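Local coordinates for protein ORF10 (Moritella marina, PDB 6RIW) that probably condenses acyl chains in polyunsaturated fatty acid synthesis, this piece being the ketosynthase and chain length factor didomain of a longer multidomain synthase, at residues A[134-139]-A[513-518]; A[210-215]-A[680-685]; A[660-665]-A[673-678]. All coordinates share one frame; numbering follows the deposited sequence.

Contact 1. Residues A[134-139]-A[513-518]; sequences MPLYHQ and ANVMQS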
ATOM      1  N   MET A 134      -6.365  17.928  -6.741  1.00 11.55           N
ATOM      2  CA  MET A 134      -5.999  19.310  -6.419  1.00 11.57           C
ATOM      3  C   MET A 134      -7.066  20.335  -6.800  1.00 12.92           C
ATOM      4  O   MET A 134      -7.259  21.295  -6.032  1.00 14.23           O
ATOM      5  CB  MET A 134      -4.675  19.683  -7.110  1.00 13.24           C
ATOM      6  CG  MET A 134      -3.422  19.059  -6.561  1.00 14.64           C
ATOM      7  SD  MET A 134      -3.287  18.977  -4.752  1.00 18.17           S
ATOM      8  CE  MET A 134      -2.191  17.560  -4.603  1.00 15.95           C
ATOM      9  N   PRO A 135      -7.750  20.235  -7.941  1.00 14.05           N
ATOM     10  CA  PRO A 135      -8.720  21.286  -8.281  1.00 15.18           C
ATOM     11  C   PRO A 135      -9.868  21.391  -7.292  1.00 15.58           C
ATOM     12  O   PRO A 135     -10.462  22.463  -7.194  1.00 13.92           O
ATOM     13  CB  PRO A 135      -9.219  20.874  -9.672  1.00 15.14           C
ATOM     14  CG  PRO A 135      -8.134  20.055 -10.239  1.00 16.28           C
ATOM     15  CD  PRO A 135      -7.603  19.270  -9.053  1.00 15.93           C
ATOM     16  N   LEU A 136     -10.205  20.318  -6.565  1.00 11.53           N
ATOM     17  CA  LEU A 136     -11.209  20.430  -5.504  1.00 10.95           C
ATOM     18  C   LEU A 136     -10.812  21.511  -4.502  1.00 12.04           C
ATOM     19  O   LEU A 136     -11.567  22.456  -4.258  1.00 14.24           O
ATOM     20  CB  LEU A 136     -11.365  19.101  -4.766  1.00 12.09           C
ATOM     21  CG  LEU A 136     -11.897  17.897  -5.548  1.00 13.15           C
ATOM     22  CD1 LEU A 136     -11.624  16.586  -4.774  1.00 12.22           C
ATOM     23  CD2 LEU A 136     -13.384  18.107  -5.785  1.00 13.54           C
ATOM     24  N   TYR A 137      -9.633  21.367  -3.894  1.00 12.92           N
ATOM     25  CA  TYR A 137      -9.235  22.303  -2.841  1.00 11.46           C
ATOM     26  C   TYR A 137      -8.974  23.683  -3.413  1.00 11.68           C
ATOM     27  O   TYR A 137      -9.281  24.698  -2.769  1.00 13.35           O
ATOM     28  CB  TYR A 137      -7.983  21.819  -2.118  1.00 10.89           C
ATOM     29  CG  TYR A 137      -7.867  20.318  -2.052  1.00 14.73           C
ATOM     30  CD1 TYR A 137      -8.905  19.562  -1.497  1.00 10.70           C
ATOM     31  CD2 TYR A 137      -6.722  19.661  -2.536  1.00 12.62           C
ATOM     32  CE1 TYR A 137      -8.831  18.180  -1.451  1.00 13.71           C
ATOM     33  CE2 TYR A 137      -6.619  18.282  -2.485  1.00 13.87           C
ATOM     34  CZ  TYR A 137      -7.671  17.549  -1.926  1.00 15.21           C
ATOM     35  OH  TYR A 137      -7.597  16.177  -1.880  1.00 14.22           O
ATOM     36  N   HIS A 138      -8.375  23.745  -4.599  1.00 10.14           N
ATOM     37  CA  HIS A 138      -7.889  25.030  -5.093  1.00 11.30           C
ATOM     38  C   HIS A 138      -9.001  25.864  -5.710  1.00 12.49           C
ATOM     39  O   HIS A 138      -8.939  27.098  -5.654  1.00 11.35           O
ATOM     40  CB  HIS A 138      -6.710  24.793  -6.057  1.00 11.13           C
ATOM     41  CG  HIS A 138      -5.510  24.218  -5.363  1.00 14.04           C
ATOM     42  ND1 HIS A 138      -4.560  23.444  -6.002  1.00 13.66           N
ATOM     43  CD2 HIS A 138      -5.126  24.290  -4.064  1.00 11.96           C
ATOM     44  CE1 HIS A 138      -3.632  23.085  -5.125  1.00 15.76           C
ATOM     45  NE2 HIS A 138      -3.957  23.585  -3.942  1.00 14.73           N
ATOM     46  N   GLN A 139     -10.067  25.237  -6.214  1.00 12.71           N
ATOM     47  CA  GLN A 139     -11.231  26.036  -6.585  1.00 13.12           C
ATOM     48  C   GLN A 139     -11.820  26.714  -5.359  1.00 14.25           C
ATOM     49  O   GLN A 139     -12.231  27.882  -5.418  1.00 14.14           O
ATOM     50  CB  GLN A 139     -12.301  25.176  -7.274  1.00 15.03           C
ATOM     51  CG  GLN A 139     -13.531  26.009  -7.763  1.00 15.59           C
ATOM     52  CD  GLN A 139     -13.197  26.908  -8.953  1.00 19.23           C
ATOM     53  OE1 GLN A 139     -13.727  28.024  -9.092  1.00 24.87           O
ATOM     54  NE2 GLN A 139     -12.307  26.432  -9.810  1.00 20.09           N
ATOM     55  N   ALA A 513     -20.353  26.071  -5.192  1.00 14.03           N
ATOM     56  CA  ALA A 513     -21.183  25.787  -6.349  1.00 17.28           C
ATOM     57  C   ALA A 513     -20.351  25.360  -7.546  1.00 15.58           C
ATOM     58  O   ALA A 513     -20.811  24.544  -8.347  1.00 16.80           O
ATOM     59  CB  ALA A 513     -22.027  27.021  -6.695  1.00 24.62           C
ATOM     60  N   ASN A 514     -19.138  25.905  -7.697  1.00 13.98           N
ATOM     61  CA  ASN A 514     -18.307  25.532  -8.839  1.00 16.37           C
ATOM     62  C   ASN A 514     -17.817  24.087  -8.724  1.00 14.65           C
ATOM     63  O   ASN A 514     -17.849  23.333  -9.700  1.00 16.05           O
ATOM     64  CB  ASN A 514     -17.122  26.489  -8.963  1.00 16.17           C
ATOM     65  CG  ASN A 514     -17.542  27.892  -9.412  1.00 23.71           C
ATOM     66  OD1 ASN A 514     -18.396  28.042 -10.277  1.00 25.27           O
ATOM     67  ND2 ASN A 514     -16.953  28.922  -8.803  1.00 24.36           N
ATOM     68  N   VAL A 515     -17.355  23.684  -7.541  1.00 14.52           N
ATOM     69  CA  VAL A 515     -16.978  22.283  -7.326  1.00 14.16           C
ATOM     70  C   VAL A 515     -18.163  21.358  -7.599  1.00 14.47           C
ATOM     71  O   VAL A 515     -18.046  20.355  -8.314  1.00 13.95           O
ATOM     72  CB  VAL A 515     -16.436  22.099  -5.899  1.00 14.12           C
ATOM     73  CG1 VAL A 515     -16.397  20.595  -5.523  1.00 16.94           C
ATOM     74  CG2 VAL A 515     -15.044  22.743  -5.790  1.00 15.07           C
ATOM     75  N   MET A 516     -19.327  21.673  -7.025  1.00 14.16           N
ATOM     76  CA  MET A 516     -20.459  20.759  -7.184  1.00 15.67           C
ATOM     77  C   MET A 516     -20.943  20.717  -8.626  1.00 13.94           C
ATOM     78  O   MET A 516     -21.339  19.652  -9.113  1.00 15.72           O
ATOM     79  CB  MET A 516     -21.585  21.150  -6.226  1.00 15.08           C
ATOM     80  CG  MET A 516     -21.132  21.020  -4.754  1.00 16.32           C
ATOM     81  SD  MET A 516     -20.759  19.314  -4.261  1.00 18.74           S
ATOM     82  CE  MET A 516     -22.453  18.781  -4.013  1.00 16.86           C
ATOM     83  N   GLN A 517     -20.879  21.849  -9.338  1.00 14.71           N
ATOM     84  CA  GLN A 517     -21.205  21.840 -10.760  1.00 16.60           C
ATOM     85  C   GLN A 517     -20.245  20.956 -11.548  1.00 16.61           C
ATOM     86  O   GLN A 517     -20.669  20.218 -12.446  1.00 16.64           O
ATOM     87  CB  GLN A 517     -21.167  23.269 -11.306  1.00 18.72           C
ATOM     88  CG  GLN A 517     -21.682  23.408 -12.711  1.00 26.69           C
ATOM     89  CD  GLN A 517     -21.474  24.820 -13.245  1.00 38.40           C
ATOM     90  OE1 GLN A 517     -21.634  25.080 -14.442  1.00 49.64           O
ATOM     91  NE2 GLN A 517     -21.103  25.742 -12.349  1.00 38.43           N
ATOM     92  N   SER A 518     -18.944  21.029 -11.234  1.00 14.96           N
ATOM     93  CA  SER A 518     -17.963  20.192 -11.934  1.00 15.25           C
ATOM     94  C   SER A 518     -18.209  18.713 -11.669  1.00 17.79           C
ATOM     95  O   SER A 518     -18.065  17.878 -12.573  1.00 15.66           O
ATOM     96  CB  SER A 518     -16.540  20.561 -11.524  1.00 17.27           C
ATOM     97  OG  SER A 518     -16.248  21.901 -11.879  1.00 21.26           O
TER
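Leu136 and Gln139, one helical turn apart, receive Val515 and Asn514 where helix 129-148 of the first ketosynthase-like half meets the short helix 513-519 of the second. The local axes run roughly antiparallel, at 154° and 9.7 Å at closest approach. Val515 carries the apolar part, and its two methyls do different work. CG1, anti to the backbone N, meets Leu136 CD2 at 3.9 Å, the side chains crossing nearly at a right angle; CG2 lies 3.8 Å from Leu136 O and 4.0 Å from Gln139 CB. Gln139 leaves the helix with CG anti to its backbone N, which sets Gln139 CG 3.8 Å from Asn514 CB, and the bend at chi2 (71°) keeps its CD within 3.9 Å of that same atom. The two amide planes stand 81° apart, which excludes a stack. Gln139 OE1 is 3.4 Å from Asn514 ND2, but each amide has a clearer hydrogen-bond partner in Asn143, whose ND2 goes to Gln139 OE1 and whose OD1 takes Asn514 ND2. Asn514 O accepts from both Ser518 N and Ser518 OG, from opposite faces of its plane. Helix 699-706 closes the apolar side, Ile699 touching both Leu136 and Val515. The chemistry is divided: an aliphatic contact of the buried Leu136 and Val515 fills space between the helices, while an amide cluster centred on Asn143 links the two halves at its border.

Contact 2. Residues A[210-215]-A[680-685]; sequences LHTGKA and FQTSDV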
ATOM      1  N   LEU A 210       4.381 -20.452  -4.133  1.00 16.02           N
ATOM      2  CA  LEU A 210       4.938 -21.596  -4.848  1.00 15.45           C
ATOM      3  C   LEU A 210       4.931 -22.847  -3.973  1.00 17.61           C
ATOM      4  O   LEU A 210       4.644 -23.942  -4.462  1.00 18.39           O
ATOM      5  CB  LEU A 210       6.360 -21.285  -5.361  1.00 16.22           C
ATOM      6  CG  LEU A 210       6.459 -20.239  -6.484  1.00 16.99           C
ATOM      7  CD1 LEU A 210       7.891 -19.817  -6.799  1.00 15.79           C
ATOM      8  CD2 LEU A 210       5.741 -20.680  -7.797  1.00 17.26           C
ATOM      9  N   HIS A 211       5.222 -22.710  -2.678  1.00 17.34           N
ATOM     10  CA  HIS A 211       5.305 -23.886  -1.812  1.00 18.19           C
ATOM     11  C   HIS A 211       3.947 -24.519  -1.554  1.00 19.85           C
ATOM     12  O   HIS A 211       3.867 -25.735  -1.342  1.00 19.16           O
ATOM     13  CB  HIS A 211       5.966 -23.520  -0.490  1.00 17.46           C
ATOM     14  CG  HIS A 211       7.434 -23.271  -0.619  1.00 18.03           C
ATOM     15  ND1 HIS A 211       8.098 -22.315   0.117  1.00 20.21           N
ATOM     16  CD2 HIS A 211       8.367 -23.860  -1.404  1.00 19.45           C
ATOM     17  CE1 HIS A 211       9.381 -22.331  -0.202  1.00 21.54           C
ATOM     18  NE2 HIS A 211       9.570 -23.252  -1.130  1.00 19.59           N
ATOM     19  N   THR A 212       2.867 -23.735  -1.559  1.00 18.22           N
ATOM     20  CA  THR A 212       1.552 -24.334  -1.366  1.00 18.75           C
ATOM     21  C   THR A 212       0.914 -24.750  -2.677  1.00 19.18           C
ATOM     22  O   THR A 212      -0.204 -25.270  -2.668  1.00 19.33           O
ATOM     23  CB  THR A 212       0.620 -23.370  -0.617  1.00 18.42           C
ATOM     24  OG1 THR A 212       0.446 -22.165  -1.375  1.00 17.12           O
ATOM     25  CG2 THR A 212       1.196 -23.008   0.773  1.00 18.43           C
ATOM     26  N   GLY A 213       1.584 -24.523  -3.801  1.00 18.11           N
ATOM     27  CA  GLY A 213       0.972 -24.858  -5.068  1.00 20.91           C
ATOM     28  C   GLY A 213      -0.135 -23.926  -5.512  1.00 24.40           C
ATOM     29  O   GLY A 213      -0.884 -24.266  -6.434  1.00 22.47           O
ATOM     30  N   LYS A 214      -0.271 -22.756  -4.884  1.00 20.53           N
ATOM     31  CA  LYS A 214      -1.216 -21.761  -5.380  1.00 24.69           C
ATOM     32  C   LYS A 214      -0.815 -21.239  -6.751  1.00 26.57           C
ATOM     33  O   LYS A 214      -1.668 -20.706  -7.472  1.00 23.03           O
ATOM     34  CB  LYS A 214      -1.346 -20.614  -4.370  1.00 21.61           C
ATOM     35  CG  LYS A 214      -2.179 -21.005  -3.133  1.00 25.92           C
ATOM     36  CD  LYS A 214      -2.781 -19.791  -2.385  1.00 24.39           C
ATOM     37  CE  LYS A 214      -3.708 -20.240  -1.231  1.00 29.89           C
ATOM     38  NZ  LYS A 214      -3.074 -21.171  -0.185  1.00 26.94           N
ATOM     39  N   ALA A 215       0.450 -21.421  -7.134  1.00 16.41           N
ATOM     40  CA  ALA A 215       0.957 -21.022  -8.435  1.00 20.97           C
ATOM     41  C   ALA A 215       2.102 -21.954  -8.810  1.00 19.29           C
ATOM     42  O   ALA A 215       2.673 -22.631  -7.949  1.00 19.21           O
ATOM     43  CB  ALA A 215       1.449 -19.563  -8.422  1.00 22.99           C
ATOM     44  N   PHE A 680      -0.713 -19.765   7.473  1.00 15.27           N
ATOM     45  CA  PHE A 680      -0.818 -20.914   8.362  1.00 16.38           C
ATOM     46  C   PHE A 680      -0.190 -22.155   7.737  1.00 18.61           C
ATOM     47  O   PHE A 680       0.353 -23.002   8.456  1.00 19.48           O
ATOM     48  CB  PHE A 680      -2.278 -21.165   8.726  1.00 14.85           C
ATOM     49  CG  PHE A 680      -2.867 -20.120   9.644  1.00 14.35           C
ATOM     50  CD1 PHE A 680      -2.247 -19.784  10.828  1.00 14.29           C
ATOM     51  CD2 PHE A 680      -4.065 -19.495   9.313  1.00 14.31           C
ATOM     52  CE1 PHE A 680      -2.802 -18.831  11.688  1.00 14.92           C
ATOM     53  CE2 PHE A 680      -4.630 -18.538  10.154  1.00 15.63           C
ATOM     54  CZ  PHE A 680      -3.996 -18.205  11.346  1.00 16.07           C
ATOM     55  N   GLN A 681      -0.219 -22.270   6.406  1.00 17.08           N
ATOM     56  CA  GLN A 681       0.395 -23.429   5.763  1.00 17.71           C
ATOM     57  C   GLN A 681       1.916 -23.382   5.805  1.00 21.27           C
ATOM     58  O   GLN A 681       2.564 -24.435   5.772  1.00 19.79           O
ATOM     59  CB  GLN A 681      -0.049 -23.527   4.305  1.00 16.08           C
ATOM     60  CG  GLN A 681      -1.502 -23.914   4.108  1.00 18.92           C
ATOM     61  CD  GLN A 681      -1.835 -24.036   2.646  1.00 23.17           C
ATOM     62  OE1 GLN A 681      -2.217 -23.061   2.015  1.00 23.64           O
ATOM     63  NE2 GLN A 681      -1.648 -25.221   2.084  1.00 19.16           N
ATOM     64  N   THR A 682       2.512 -22.188   5.812  1.00 19.22           N
ATOM     65  CA  THR A 682       3.943 -22.067   5.557  1.00 17.63           C
ATOM     66  C   THR A 682       4.743 -21.556   6.745  1.00 21.03           C
ATOM     67  O   THR A 682       5.969 -21.442   6.636  1.00 27.20           O
ATOM     68  CB  THR A 682       4.211 -21.151   4.351  1.00 21.09           C
ATOM     69  OG1 THR A 682       3.714 -19.832   4.618  1.00 21.64           O
ATOM     70  CG2 THR A 682       3.532 -21.683   3.109  1.00 19.47           C
ATOM     71  N   SER A 683       4.109 -21.248   7.870  1.00 18.27           N
ATOM     72  CA  SER A 683       4.830 -20.660   8.990  1.00 22.18           C
ATOM     73  C   SER A 683       4.193 -21.161  10.271  1.00 21.97           C
ATOM     74  O   SER A 683       3.230 -21.935  10.242  1.00 21.50           O
ATOM     75  CB  SER A 683       4.825 -19.124   8.938  1.00 25.04           C
ATOM     76  OG  SER A 683       3.562 -18.609   9.317  1.00 21.82           O
ATOM     77  N   ASP A 684       4.743 -20.725  11.405  1.00 21.36           N
ATOM     78  CA  ASP A 684       4.237 -21.115  12.719  1.00 24.44           C
ATOM     79  C   ASP A 684       3.359 -20.046  13.353  1.00 24.04           C
ATOM     80  O   ASP A 684       3.061 -20.127  14.553  1.00 20.44           O
ATOM     81  CB  ASP A 684       5.401 -21.450  13.656  1.00 27.99           C
ATOM     82  CG  ASP A 684       6.256 -22.573  13.120  1.00 39.50           C
ATOM     83  OD1 ASP A 684       5.681 -23.530  12.543  1.00 37.71           O
ATOM     84  OD2 ASP A 684       7.501 -22.488  13.261  1.00 48.49           O
ATOM     85  N   VAL A 685       2.931 -19.050  12.574  1.00 20.26           N
ATOM     86  CA  VAL A 685       2.067 -18.012  13.103  1.00 18.46           C
ATOM     87  C   VAL A 685       0.842 -18.644  13.764  1.00 16.69           C
ATOM     88  O   VAL A 685       0.271 -19.620  13.261  1.00 19.44           O
ATOM     89  CB  VAL A 685       1.696 -17.041  11.965  1.00 17.20           C
ATOM     90  CG1 VAL A 685       0.809 -17.733  10.915  1.00 17.89           C
ATOM     91  CG2 VAL A 685       1.052 -15.801  12.513  1.00 20.96           C
TER
HETATM   92  O   HOH W   1      -1.967 -25.970  -0.646  1.00 30.46           O
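The side-chain amide of Gln681 presents one face to Thr212, whose CG2 methyl lies 3.7 Å from Gln681 CD and at similar distances from its oxygen and nitrogen, as expected for a group over the plane. At the ends of this amide the partners are polar. A water joins Gln681 NE2 (2.8 Å) to Thr212 O (2.8 Å), accepting from the amide and donating to the carbonyl, and NE2 also bonds Lys464 O. Lys214 NZ comes within 3.0 Å of Gln681 OE1, but the angle is too poor for a hydrogen bond; the ammonium instead makes a salt bridge to Glu677 OE1 and a hydrogen bond to Asn678 OD1. The other flat group, the Phe680 ring, has Val685 O at its edge, in plane.

Thr212 CG2 also meets Thr682 CG2 at 3.6 Å. In both threonines OG1 stands between the backbone N and the carbonyl carbon (chi1 61°), which puts the methyl anti to the carbonyl carbon and leaves OG1 to bond Asn678: Thr212 OG1 to its OD1, Thr682 OG1 to its O. The Thr682 side chain is about 4 Å from that of Met1, a magnesium-binding residue. Both segments end a helix, and Gly213 closes the first in a Schellman motif. A leucine in place of Gln681 would probably leave the bridging water without its amide donor and Lys464 O without this partner. Helix ends of the ketosynthase and chain length factor halves thus meet through two methyls, a bridging water and a lysine whose charge is probably balanced by its salt bridge to Glu677.

Contact 3. Residues A[660-665]-A[673-678]; sequences ITVSAE and VELAEN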
ATOM      1  N   ILE A 660       1.530  -5.976   7.730  1.00 15.17           N
ATOM      2  CA  ILE A 660       1.596  -5.321   6.428  1.00 14.12           C
ATOM      3  C   ILE A 660       0.228  -4.807   6.011  1.00 14.53           C
ATOM      4  O   ILE A 660      -0.803  -5.226   6.538  1.00 14.57           O
ATOM      5  CB  ILE A 660       2.119  -6.265   5.324  1.00 12.09           C
ATOM      6  CG1 ILE A 660       1.176  -7.471   5.167  1.00 12.54           C
ATOM      7  CG2 ILE A 660       3.578  -6.661   5.570  1.00 17.66           C
ATOM      8  CD1 ILE A 660       1.523  -8.371   3.970  1.00 15.58           C
ATOM      9  N   THR A 661       0.221  -3.915   5.018  1.00 13.40           N
ATOM     10  CA  THR A 661      -1.028  -3.667   4.306  1.00 11.84           C
ATOM     11  C   THR A 661      -1.057  -4.518   3.045  1.00 12.86           C
ATOM     12  O   THR A 661      -0.015  -4.908   2.514  1.00 10.26           O
ATOM     13  CB  THR A 661      -1.229  -2.180   3.954  1.00 14.79           C
ATOM     14  OG1 THR A 661      -0.232  -1.758   3.022  1.00 18.73           O
ATOM     15  CG2 THR A 661      -1.166  -1.326   5.209  1.00 17.59           C
ATOM     16  N   VAL A 662      -2.276  -4.824   2.594  1.00 10.28           N
ATOM     17  CA  VAL A 662      -2.542  -5.608   1.399  1.00 10.75           C
ATOM     18  C   VAL A 662      -3.561  -4.811   0.594  1.00 12.57           C
ATOM     19  O   VAL A 662      -4.578  -4.377   1.148  1.00 12.58           O
ATOM     20  CB  VAL A 662      -3.111  -7.001   1.741  1.00 10.83           C
ATOM     21  CG1 VAL A 662      -3.551  -7.729   0.476  1.00 11.25           C
ATOM     22  CG2 VAL A 662      -2.058  -7.842   2.488  1.00 13.48           C
ATOM     23  N   SER A 663      -3.282  -4.591  -0.686  1.00 10.31           N
ATOM     24  CA  SER A 663      -4.148  -3.776  -1.529  1.00 13.37           C
ATOM     25  C   SER A 663      -4.504  -4.557  -2.785  1.00 13.04           C
ATOM     26  O   SER A 663      -3.619  -4.972  -3.539  1.00 12.67           O
ATOM     27  CB  SER A 663      -3.472  -2.444  -1.878  1.00 13.01           C
ATOM     28  OG  SER A 663      -3.148  -1.724  -0.693  1.00 16.08           O
ATOM     29  N   ALA A 664      -5.798  -4.759  -3.007  1.00 12.59           N
ATOM     30  CA  ALA A 664      -6.263  -5.389  -4.238  1.00 11.08           C
ATOM     31  C   ALA A 664      -7.635  -4.828  -4.588  1.00 11.16           C
ATOM     32  O   ALA A 664      -8.534  -5.569  -4.996  1.00 10.93           O
ATOM     33  CB  ALA A 664      -6.296  -6.919  -4.124  1.00 10.28           C
ATOM     34  N   GLU A 665      -7.814  -3.523  -4.389  1.00 11.18           N
ATOM     35  CA  GLU A 665      -9.058  -2.792  -4.721  1.00 13.90           C
ATOM     36  C   GLU A 665     -10.205  -3.420  -3.912  1.00 11.99           C
ATOM     37  O   GLU A 665     -10.030  -3.733  -2.720  1.00  9.99           O
ATOM     38  CB  GLU A 665      -9.255  -2.783  -6.238  1.00 13.11           C
ATOM     39  CG  GLU A 665      -8.098  -2.108  -7.013  1.00 14.13           C
ATOM     40  CD  GLU A 665      -7.797  -0.704  -6.510  1.00 17.11           C
ATOM     41  OE1 GLU A 665      -8.766   0.027  -6.168  1.00 17.62           O
ATOM     42  OE2 GLU A 665      -6.597  -0.327  -6.421  1.00 17.60           O
ATOM     43  N   VAL A 673      -7.717 -12.940   3.137  1.00 11.04           N
ATOM     44  CA  VAL A 673      -8.163 -14.257   3.592  1.00 11.26           C
ATOM     45  C   VAL A 673      -7.301 -15.349   2.962  1.00 13.83           C
ATOM     46  O   VAL A 673      -6.833 -16.276   3.638  1.00 12.57           O
ATOM     47  CB  VAL A 673      -9.657 -14.437   3.272  1.00 10.56           C
ATOM     48  CG1 VAL A 673     -10.118 -15.866   3.572  1.00 12.41           C
ATOM     49  CG2 VAL A 673     -10.505 -13.394   4.042  1.00 12.39           C
ATOM     50  N   GLU A 674      -7.077 -15.250   1.643  1.00 13.29           N
ATOM     51  CA  GLU A 674      -6.214 -16.192   0.931  1.00 12.46           C
ATOM     52  C   GLU A 674      -4.797 -16.178   1.485  1.00 15.11           C
ATOM     53  O   GLU A 674      -4.189 -17.237   1.695  1.00 15.84           O
ATOM     54  CB  GLU A 674      -6.195 -15.848  -0.558  1.00 15.02           C
ATOM     55  CG  GLU A 674      -5.202 -16.657  -1.410  1.00 21.17           C
ATOM     56  CD  GLU A 674      -5.310 -16.309  -2.910  1.00 24.10           C
ATOM     57  OE1 GLU A 674      -5.176 -15.111  -3.297  1.00 23.28           O
ATOM     58  OE2 GLU A 674      -5.553 -17.238  -3.699  1.00 25.24           O
ATOM     59  N   LEU A 675      -4.261 -14.992   1.743  1.00 12.75           N
ATOM     60  CA  LEU A 675      -2.922 -14.890   2.335  1.00 12.88           C
ATOM     61  C   LEU A 675      -2.875 -15.492   3.740  1.00 14.72           C
ATOM     62  O   LEU A 675      -1.924 -16.216   4.084  1.00 13.95           O
ATOM     63  CB  LEU A 675      -2.486 -13.419   2.363  1.00 12.19           C
ATOM     64  CG  LEU A 675      -1.124 -13.086   2.991  1.00 12.76           C
ATOM     65  CD1 LEU A 675      -0.032 -13.956   2.366  1.00 15.46           C
ATOM     66  CD2 LEU A 675      -0.826 -11.582   2.773  1.00 15.27           C
ATOM     67  N   ALA A 676      -3.881 -15.204   4.572  1.00 11.75           N
ATOM     68  CA  ALA A 676      -3.887 -15.769   5.923  1.00 13.28           C
ATOM     69  C   ALA A 676      -3.854 -17.300   5.875  1.00 15.42           C
ATOM     70  O   ALA A 676      -3.083 -17.943   6.604  1.00 13.60           O
ATOM     71  CB  ALA A 676      -5.105 -15.271   6.696  1.00 13.15           C
ATOM     72  N   GLU A 677      -4.672 -17.900   5.006  1.00 13.63           N
ATOM     73  CA  GLU A 677      -4.594 -19.353   4.806  1.00 16.35           C
ATOM     74  C   GLU A 677      -3.163 -19.777   4.476  1.00 16.54           C
ATOM     75  O   GLU A 677      -2.617 -20.728   5.052  1.00 14.88           O
ATOM     76  CB  GLU A 677      -5.548 -19.783   3.687  1.00 15.60           C
ATOM     77  CG  GLU A 677      -5.510 -21.278   3.405  1.00 23.26           C
ATOM     78  CD  GLU A 677      -6.135 -21.679   2.074  1.00 34.27           C
ATOM     79  OE1 GLU A 677      -5.437 -21.592   1.030  1.00 32.89           O
ATOM     80  OE2 GLU A 677      -7.313 -22.116   2.078  1.00 33.64           O
ATOM     81  N   ASN A 678      -2.524 -19.049   3.569  1.00 15.85           N
ATOM     82  CA  ASN A 678      -1.189 -19.443   3.156  1.00 15.03           C
ATOM     83  C   ASN A 678      -0.193 -19.282   4.297  1.00 16.95           C
ATOM     84  O   ASN A 678       0.737 -20.092   4.435  1.00 17.82           O
ATOM     85  CB  ASN A 678      -0.764 -18.628   1.945  1.00 16.97           C
ATOM     86  CG  ASN A 678      -0.001 -19.440   0.971  1.00 21.43           C
ATOM     87  OD1 ASN A 678      -0.582 -20.155   0.143  1.00 21.91           O
ATOM     88  ND2 ASN A 678       1.320 -19.356   1.054  1.00 19.41           N
TER
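Leu675 reaches from helix 668-682 onto Ile660 and Val662 of strand 659-663, packing a helix against a strand of a thiolase-fold beta-alpha-beta unit; the next strand, 687-694, runs parallel to 576-581, as 659-663 does. The contact within the two segments is wholly apolar. Side chains alternate along the strand, which puts Ile660 and Val662 on the helix side and Thr661 on the other. Ile660 and Leu675 meet tip to tip through their terminal methyls, while Val662 comes in at a slant. Phe190 of strand 189-193 touches both Val662 and Leu675, and Tyr209 also packs on Leu675, so the first half of the protein completes this buried cluster.

Backbone hydrogen bonds place the strand: Ile660 and Val662 pair with Val578, Val580 and Met582, on and just past strand 576-581, and Thr661 with Asp193 on the other half, where the strands run antiparallel. Charged groups lie on other sides of the helix, with Glu677 bridging to Arg466 and Lys214.

Leu675 has CG anti to its backbone N (chi1 178°), and its CD2 is anti to CA. That one methyl makes both contacts, with Val662 CG2 at 3.9 Å and Ile660 CD1 at 4.2 Å.

In the fold
Contacts 2 and 3 share helix 668-682, with centres 13 Å apart, and contact 3 is nested in the chain loop closed by contact 2. They join through Lys214 NZ, in a salt bridge to Glu677 OE1 and a probable hydrogen bond to Asn678 OD1, each 2.7 Å. Contact 1 lies across the chain's centre from contact 2, 48 Å between centres, and is about 17 Å from contact 3 at the nearest atoms. Contacts 1 and 2 tie the two ketosynthase-like halves at distant places, whereas contact 3 lies within the second half, next to where its strand 659-663 pairs antiparallel with 189-193 of the first. The bound magnesium ion lies about 11 Å from the Thr682 side chain.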